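Local coordinates for protein putative TIM-barrel metal-dependent hydrolase (Mycobacterium avium subsp. paratuberculosis S397, PDB 4DZI) that probably hydrolyses an as yet unidentified substrate as a metal-dependent amidohydrolase with a two-metal site, occupied here by cadmium, at residues Ile65-Gly77 with Ser355-Val367. Residues are numbered along the deposited sequence; the frame is centred on the assembly and turned at random.
Sequences IIVPGCLDLLFRG and SDWPHGEGLASPV. With CD (cadmium ion), chain P; CD (cadmium ion), chain Q.
Backbone docking joins Pro68, Gly69 and Leu71 to His359 and Gly360, setting the link between strand 65-66 and helix 72-76, with its type II turn Val67-Cys70, on the metal-binding loop that follows helix 339-346. Two hydrogen bonds establish this: Gly69 N reaches His359 O at 3.3 Å, nearly straight at 169°, and Leu71 N reaches Gly360 O at 2.9 Å from above the carbonyl plane. His359 O also takes Gly362 N, on the opposite face of its plane, within the type I turn His359-Gly362. Apolar side chains pack beside these bonds: Ile66 CD1 lies 3.6 Å from Gly360 CA, and Pro68 CG rests 3.8 Å from Pro358 CB, on the residue after the cis peptide.

Three waters bridge the two segments, one linking Ile66 O to Pro358 O. Asp72 (CG anti to the backbone N, chi1 180°) sets its carboxylate beside loop 355-367, where waters connect OD1 to Ala364 N and OD2 to Glu361 O, while Arg76 NE grips OD2 at 2.8 Å in a salt bridge. Glu361 CB sits over the face of the Phe75 ring, 3.8 Å from its centroid, and a bend at chi2 (-86°) carries the carboxylate to cadmium.

Asp356 and Glu293 serve both cadmium ions; Glu361 and His359 ND1 bind one, with His359 NE2 hydrogen-bonded to Thr123, consistent with a bimetal site of the amidohydrolase TIM-barrel family.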
ATOM      1  N   ILE C  65      -4.179  21.463 -25.218  1.00 16.89           N
ATOM      2  CA  ILE C  65      -3.190  20.844 -24.347  1.00 16.98           C
ATOM      3  C   ILE C  65      -3.073  21.671 -23.066  1.00 16.90           C
ATOM      4  O   ILE C  65      -3.069  22.914 -23.104  1.00 16.13           O
ATOM      5  CB  ILE C  65      -1.836  20.703 -25.071  1.00 15.45           C
ATOM      6  CG1 ILE C  65      -0.880  19.858 -24.214  1.00 20.35           C
ATOM      7  CG2 ILE C  65      -1.264  22.070 -25.405  1.00 17.95           C
ATOM      8  CD1 ILE C  65      -1.362  18.431 -24.041  1.00 18.89           C
ATOM      9  N   ILE C  66      -2.984  20.984 -21.922  1.00 16.18           N
ATOM     10  CA  ILE C  66      -2.911  21.663 -20.633  1.00 16.61           C
ATOM     11  C   ILE C  66      -1.719  22.667 -20.531  1.00 17.79           C
ATOM     12  O   ILE C  66      -0.643  22.454 -21.100  1.00 15.62           O
ATOM     13  CB  ILE C  66      -2.863  20.616 -19.479  1.00 15.77           C
ATOM     14  CG1 ILE C  66      -3.095  21.289 -18.132  1.00 18.02           C
ATOM     15  CG2 ILE C  66      -1.534  19.864 -19.493  1.00 19.55           C
ATOM     16  CD1 ILE C  66      -3.345  20.286 -17.005  1.00 29.54           C
ATOM     17  N   VAL C  67      -1.911  23.756 -19.804  1.00 14.97           N
ATOM     18  CA  VAL C  67      -0.839  24.737 -19.551  1.00 19.02           C
ATOM     19  C   VAL C  67       0.112  24.164 -18.493  1.00 18.53           C
ATOM     20  O   VAL C  67      -0.336  23.667 -17.471  1.00 16.72           O
ATOM     21  CB  VAL C  67      -1.447  26.052 -19.008  1.00 21.02           C
ATOM     22  CG1 VAL C  67      -0.347  26.974 -18.474  1.00 22.13           C
ATOM     23  CG2 VAL C  67      -2.282  26.742 -20.103  1.00 18.94           C
ATOM     24  N   PRO C  68       1.426  24.208 -18.742  1.00 17.07           N
ATOM     25  CA  PRO C  68       2.362  23.632 -17.777  1.00 13.10           C
ATOM     26  C   PRO C  68       2.196  24.285 -16.423  1.00 14.19           C
ATOM     27  O   PRO C  68       2.069  25.511 -16.320  1.00 16.55           O
ATOM     28  CB  PRO C  68       3.750  23.990 -18.379  1.00 15.41           C
ATOM     29  CG  PRO C  68       3.491  24.052 -19.845  1.00 15.89           C
ATOM     30  CD  PRO C  68       2.110  24.688 -19.974  1.00 18.12           C
ATOM     31  N   GLY C  69       2.204  23.477 -15.363  1.00 15.04           N
ATOM     32  CA  GLY C  69       2.118  24.012 -14.012  1.00 16.93           C
ATOM     33  C   GLY C  69       0.759  24.483 -13.534  1.00 18.21           C
ATOM     34  O   GLY C  69       0.638  24.893 -12.396  1.00 21.41           O
ATOM     35  N   CYS C  70      -0.277  24.420 -14.361  1.00 16.87           N
ATOM     36  CA  CYS C  70      -1.540  25.012 -13.909  1.00 19.06           C
ATOM     37  C   CYS C  70      -2.164  24.209 -12.768  1.00 21.11           C
ATOM     38  O   CYS C  70      -2.992  24.735 -12.014  1.00 26.17           O
ATOM     39  CB  CYS C  70      -2.523  25.241 -15.054  1.00 22.94           C
ATOM     40  SG  CYS C  70      -3.175  23.776 -15.853  1.00 22.83           S
ATOM     41  N   LEU C  71      -1.776  22.944 -12.631  1.00 22.04           N
ATOM     42  CA  LEU C  71      -2.277  22.122 -11.549  1.00 24.61           C
ATOM     43  C   LEU C  71      -1.289  22.056 -10.375  1.00 26.37           C
ATOM     44  O   LEU C  71      -1.540  21.367  -9.399  1.00 31.10           O
ATOM     45  CB  LEU C  71      -2.616  20.721 -12.059  1.00 25.69           C
ATOM     46  CG  LEU C  71      -3.561  20.675 -13.268  1.00 25.87           C
ATOM     47  CD1 LEU C  71      -3.856  19.254 -13.735  1.00 32.49           C
ATOM     48  CD2 LEU C  71      -4.846  21.402 -12.912  1.00 26.27           C
ATOM     49  N   ASP C  72      -0.175  22.778 -10.468  1.00 28.26           N
ATOM     50  CA  ASP C  72       0.894  22.628  -9.477  1.00 37.56           C
ATOM     51  C   ASP C  72       0.392  23.037  -8.085  1.00 42.94           C
ATOM     52  O   ASP C  72       0.442  22.246  -7.138  1.00 34.67           O
ATOM     53  CB  ASP C  72       2.161  23.398  -9.919  1.00 23.84           C
ATOM     54  CG  ASP C  72       3.312  23.293  -8.928  1.00 31.76           C
ATOM     55  OD1 ASP C  72       4.118  24.255  -8.857  1.00 34.68           O
ATOM     56  OD2 ASP C  72       3.437  22.260  -8.240  1.00 28.48           O
ATOM     57  N   LEU C  73      -0.135  24.249  -7.962  1.00 29.32           N
ATOM     58  CA  LEU C  73      -0.655  24.694  -6.661  1.00 39.67           C
ATOM     59  C   LEU C  73      -1.742  23.751  -6.096  1.00 45.29           C
ATOM     60  O   LEU C  73      -1.819  23.545  -4.880  1.00 35.09           O
ATOM     61  CB  LEU C  73      -1.137  26.153  -6.704  1.00 52.18           C
ATOM     62  CG  LEU C  73      -0.036  27.217  -6.810  1.00 68.17           C
ATOM     63  CD1 LEU C  73      -0.603  28.611  -6.570  1.00 90.29           C
ATOM     64  CD2 LEU C  73       1.111  26.927  -5.846  1.00 48.26           C
ATOM     65  N   LEU C  74      -2.556  23.176  -6.980  1.00 45.03           N
ATOM     66  CA  LEU C  74      -3.553  22.167  -6.595  1.00 31.12           C
ATOM     67  C   LEU C  74      -2.920  20.918  -5.980  1.00 68.20           C
ATOM     68  O   LEU C  74      -3.203  20.570  -4.829  1.00 89.80           O
ATOM     69  CB  LEU C  74      -4.404  21.746  -7.806  1.00 40.28           C
ATOM     70  CG  LEU C  74      -5.537  20.741  -7.525  1.00 53.41           C
ATOM     71  CD1 LEU C  74      -6.560  21.336  -6.555  1.00 40.55           C
ATOM     72  CD2 LEU C  74      -6.223  20.253  -8.802  1.00 35.68           C
ATOM     73  N   PHE C  75      -2.088  20.234  -6.767  1.00 48.67           N
ATOM     74  CA  PHE C  75      -1.374  19.037  -6.312  1.00 43.26           C
ATOM     75  C   PHE C  75      -0.585  19.275  -5.017  1.00 55.59           C
ATOM     76  O   PHE C  75      -0.289  18.330  -4.285  1.00 51.47           O
ATOM     77  CB  PHE C  75      -0.445  18.503  -7.411  1.00 62.00           C
ATOM     78  CG  PHE C  75      -1.122  17.611  -8.423  1.00 66.96           C
ATOM     79  CD1 PHE C  75      -0.645  16.325  -8.663  1.00108.75           C
ATOM     80  CD2 PHE C  75      -2.220  18.053  -9.147  1.00 74.39           C
ATOM     81  CE1 PHE C  75      -1.253  15.499  -9.595  1.00 99.42           C
ATOM     82  CE2 PHE C  75      -2.832  17.231 -10.085  1.00 51.22           C
ATOM     83  CZ  PHE C  75      -2.348  15.953 -10.309  1.00 69.11           C
ATOM     84  N   ARG C  76      -0.248  20.534  -4.738  1.00 55.09           N
ATOM     85  CA  ARG C  76       0.421  20.901  -3.490  1.00 46.50           C
ATOM     86  C   ARG C  76      -0.559  21.180  -2.345  1.00 62.63           C
ATOM     87  O   ARG C  76      -0.175  21.158  -1.176  1.00 61.50           O
ATOM     88  CB  ARG C  76       1.327  22.119  -3.698  1.00 59.12           C
ATOM     89  CG  ARG C  76       2.398  21.936  -4.765  1.00 53.49           C
ATOM     90  CD  ARG C  76       3.460  23.021  -4.637  1.00 37.79           C
ATOM     91  NE  ARG C  76       4.377  23.075  -5.781  1.00 28.96           N
ATOM     92  CZ  ARG C  76       5.646  23.449  -5.675  1.00 29.99           C
ATOM     93  NH1 ARG C  76       6.142  23.769  -4.483  1.00 36.43           N
ATOM     94  NH2 ARG C  76       6.422  23.506  -6.747  1.00 29.97           N
ATOM     95  N   GLY C  77      -1.817  21.449  -2.680  1.00 76.76           N
ATOM     96  CA  GLY C  77      -2.814  21.826  -1.682  1.00 62.92           C
ATOM     97  C   GLY C  77      -2.832  23.325  -1.450  1.00 68.09           C
ATOM     98  O   GLY C  77      -3.666  23.836  -0.704  1.00112.84           O
ATOM     99  N   SER C 355      11.544  18.432 -13.160  1.00 12.39           N
ATOM    100  CA  SER C 355      10.458  19.408 -13.165  1.00 11.98           C
ATOM    101  C   SER C 355       9.120  18.850 -13.668  1.00 13.26           C
ATOM    102  O   SER C 355       8.063  19.413 -13.339  1.00 16.05           O
ATOM    103  CB  SER C 355      10.819  20.572 -14.105  1.00 14.11           C
ATOM    104  OG  SER C 355      10.888  20.081 -15.434  1.00 13.16           O
ATOM    105  N   ASP C 356       9.167  17.777 -14.460  1.00 12.81           N
ATOM    106  CA  ASP C 356       7.986  17.195 -15.108  1.00 11.42           C
ATOM    107  C   ASP C 356       7.406  18.130 -16.136  1.00 13.01           C
ATOM    108  O   ASP C 356       6.235  18.039 -16.476  1.00 14.89           O
ATOM    109  CB  ASP C 356       6.898  16.839 -14.079  1.00 15.01           C
ATOM    110  CG  ASP C 356       5.851  15.864 -14.628  1.00 11.91           C
ATOM    111  OD1 ASP C 356       6.143  15.011 -15.482  1.00 14.67           O
ATOM    112  OD2 ASP C 356       4.713  15.940 -14.126  1.00 16.39           O
ATOM    113  N   TRP C 357       8.222  19.052 -16.627  1.00 11.50           N
ATOM    114  CA  TRP C 357       7.725  19.943 -17.683  1.00  9.78           C
ATOM    115  C   TRP C 357       7.502  19.211 -18.991  1.00  9.88           C
ATOM    116  O   TRP C 357       8.301  18.374 -19.390  1.00 11.65           O
ATOM    117  CB  TRP C 357       8.776  21.059 -17.842  1.00 12.33           C
ATOM    118  CG  TRP C 357       8.227  22.256 -18.572  1.00 12.37           C
ATOM    119  CD1 TRP C 357       7.584  23.360 -18.022  1.00 16.34           C
ATOM    120  CD2 TRP C 357       8.254  22.516 -20.015  1.00 12.15           C
ATOM    121  NE1 TRP C 357       7.216  24.261 -19.011  1.00 13.01           N
ATOM    122  CE2 TRP C 357       7.567  23.799 -20.216  1.00 11.88           C
ATOM    123  CE3 TRP C 357       8.730  21.828 -21.126  1.00 13.67           C
ATOM    124  CZ2 TRP C 357       7.407  24.362 -21.487  1.00 14.32           C
ATOM    125  CZ3 TRP C 357       8.570  22.413 -22.390  1.00 16.73           C
ATOM    126  CH2 TRP C 357       7.899  23.643 -22.559  1.00 14.24           C
ATOM    127  N   PRO C 358       6.405  19.506 -19.729  1.00 12.48           N
ATOM    128  CA  PRO C 358       5.421  20.562 -19.590  1.00 12.43           C
ATOM    129  C   PRO C 358       4.111  20.093 -18.969  1.00 13.37           C
ATOM    130  O   PRO C 358       3.091  20.713 -19.198  1.00 12.97           O
ATOM    131  CB  PRO C 358       5.125  20.888 -21.046  1.00 11.99           C
ATOM    132  CG  PRO C 358       5.114  19.571 -21.705  1.00 14.27           C
ATOM    133  CD  PRO C 358       6.263  18.832 -21.040  1.00 15.24           C
ATOM    134  N   HIS C 359       4.115  19.008 -18.196  1.00 12.02           N
ATOM    135  CA  HIS C 359       2.817  18.547 -17.668  1.00 11.67           C
ATOM    136  C   HIS C 359       2.118  19.514 -16.747  1.00 18.19           C
ATOM    137  O   HIS C 359       2.734  20.328 -16.098  1.00 16.11           O
ATOM    138  CB  HIS C 359       3.036  17.206 -16.930  1.00 12.24           C
ATOM    139  CG  HIS C 359       3.227  16.019 -17.845  1.00 11.59           C
ATOM    140  ND1 HIS C 359       3.409  14.735 -17.367  1.00 11.53           N
ATOM    141  CD2 HIS C 359       3.211  15.920 -19.220  1.00 11.93           C
ATOM    142  CE1 HIS C 359       3.505  13.895 -18.399  1.00 11.43           C
ATOM    143  NE2 HIS C 359       3.362  14.615 -19.536  1.00 14.54           N
ATOM    144  N   GLY C 360       0.786  19.427 -16.666  1.00 12.91           N
ATOM    145  CA  GLY C 360       0.081  20.400 -15.834  1.00 12.28           C
ATOM    146  C   GLY C 360       0.443  20.316 -14.357  1.00 15.84           C
ATOM    147  O   GLY C 360       0.461  21.338 -13.637  1.00 16.92           O
ATOM    148  N   GLU C 361       0.742  19.092 -13.907  1.00 14.36           N
ATOM    149  CA  GLU C 361       1.156  18.828 -12.511  1.00 17.18           C
ATOM    150  C   GLU C 361       2.640  19.125 -12.256  1.00 20.42           C
ATOM    151  O   GLU C 361       3.125  19.024 -11.111  1.00 18.53           O
ATOM    152  CB  GLU C 361       0.843  17.360 -12.128  1.00 16.27           C
ATOM    153  CG  GLU C 361       1.640  16.279 -12.897  1.00 15.26           C
ATOM    154  CD  GLU C 361       1.032  15.848 -14.235  1.00 16.48           C
ATOM    155  OE1 GLU C 361       0.065  16.530 -14.696  1.00 18.85           O
ATOM    156  OE2 GLU C 361       1.487  14.807 -14.833  1.00 15.59           O
ATOM    157  N   GLY C 362       3.353  19.521 -13.303  1.00 15.60           N
ATOM    158  CA  GLY C 362       4.776  19.839 -13.181  1.00 15.19           C
ATOM    159  C   GLY C 362       5.015  21.295 -12.840  1.00 19.10           C
ATOM    160  O   GLY C 362       4.079  22.078 -12.597  1.00 17.26           O
ATOM    161  N   LEU C 363       6.285  21.683 -12.780  1.00 16.07           N
ATOM    162  CA  LEU C 363       6.624  23.091 -12.594  1.00 13.28           C
ATOM    163  C   LEU C 363       6.507  23.884 -13.899  1.00 17.39           C
ATOM    164  O   LEU C 363       6.967  23.450 -14.948  1.00 18.35           O
ATOM    165  CB  LEU C 363       8.047  23.221 -12.094  1.00 13.25           C
ATOM    166  CG  LEU C 363       8.373  22.514 -10.792  1.00 17.96           C
ATOM    167  CD1 LEU C 363       9.877  22.687 -10.533  1.00 17.22           C
ATOM    168  CD2 LEU C 363       7.516  23.068  -9.668  1.00 20.86           C
ATOM    169  N   ALA C 364       5.929  25.074 -13.821  1.00 19.23           N
ATOM    170  CA  ALA C 364       5.855  25.939 -14.992  1.00 17.62           C
ATOM    171  C   ALA C 364       7.253  26.366 -15.409  1.00 18.58           C
ATOM    172  O   ALA C 364       7.558  26.446 -16.593  1.00 19.09           O
ATOM    173  CB  ALA C 364       5.023  27.177 -14.674  1.00 22.43           C
ATOM    174  N   SER C 365       8.087  26.657 -14.416  1.00 17.28           N
ATOM    175  CA  SER C 365       9.475  27.054 -14.650  1.00 18.78           C
ATOM    176  C   SER C 365      10.372  26.035 -13.987  1.00 18.06           C
ATOM    177  O   SER C 365      10.453  25.990 -12.768  1.00 18.07           O
ATOM    178  CB  SER C 365       9.758  28.413 -14.016  1.00 26.31           C
ATOM    179  OG  SER C 365      11.139  28.757 -14.124  1.00 25.63           O
ATOM    180  N   PRO C 366      11.043  25.217 -14.789  1.00 18.16           N
ATOM    181  CA  PRO C 366      11.836  24.139 -14.180  1.00 15.35           C
ATOM    182  C   PRO C 366      12.837  24.594 -13.104  1.00 15.99           C
ATOM    183  O   PRO C 366      12.936  23.981 -12.019  1.00 16.57           O
ATOM    184  CB  PRO C 366      12.526  23.499 -15.393  1.00 16.46           C
ATOM    185  CG  PRO C 366      11.547  23.722 -16.526  1.00 21.31           C
ATOM    186  CD  PRO C 366      10.975  25.114 -16.262  1.00 13.55           C
ATOM    187  N   VAL C 367      13.612  25.648 -13.385  1.00 15.84           N
ATOM    188  CA  VAL C 367      14.619  26.037 -12.393  1.00 15.92           C
ATOM    189  C   VAL C 367      14.003  26.567 -11.087  1.00 18.23           C
ATOM    190  O   VAL C 367      14.730  26.739 -10.110  1.00 19.90           O
ATOM    191  CB  VAL C 367      15.666  27.050 -12.925  1.00 15.14           C
ATOM    192  CG1 VAL C 367      16.497  26.437 -14.062  1.00 16.81           C
ATOM    193  CG2 VAL C 367      14.988  28.370 -13.311  1.00 17.50           C
TER
HETATM  194 CD    CD P 501       3.613  14.138 -15.147  1.00 14.22          CD
HETATM  195 CD    CD Q 502       7.239  12.974 -15.442  1.00 12.10          CD
HETATM  196  O   HOH W   1       1.470  20.649 -21.359  1.00 15.53           O
HETATM  197  O   HOH W   2       4.631  25.877 -11.315  1.00 22.59           O
HETATM  198  O   HOH W   3       2.433  19.527  -8.527  1.00 35.38           O
HETATM  199  O   HOH W   4       2.725  11.923 -15.839  1.00 15.79           O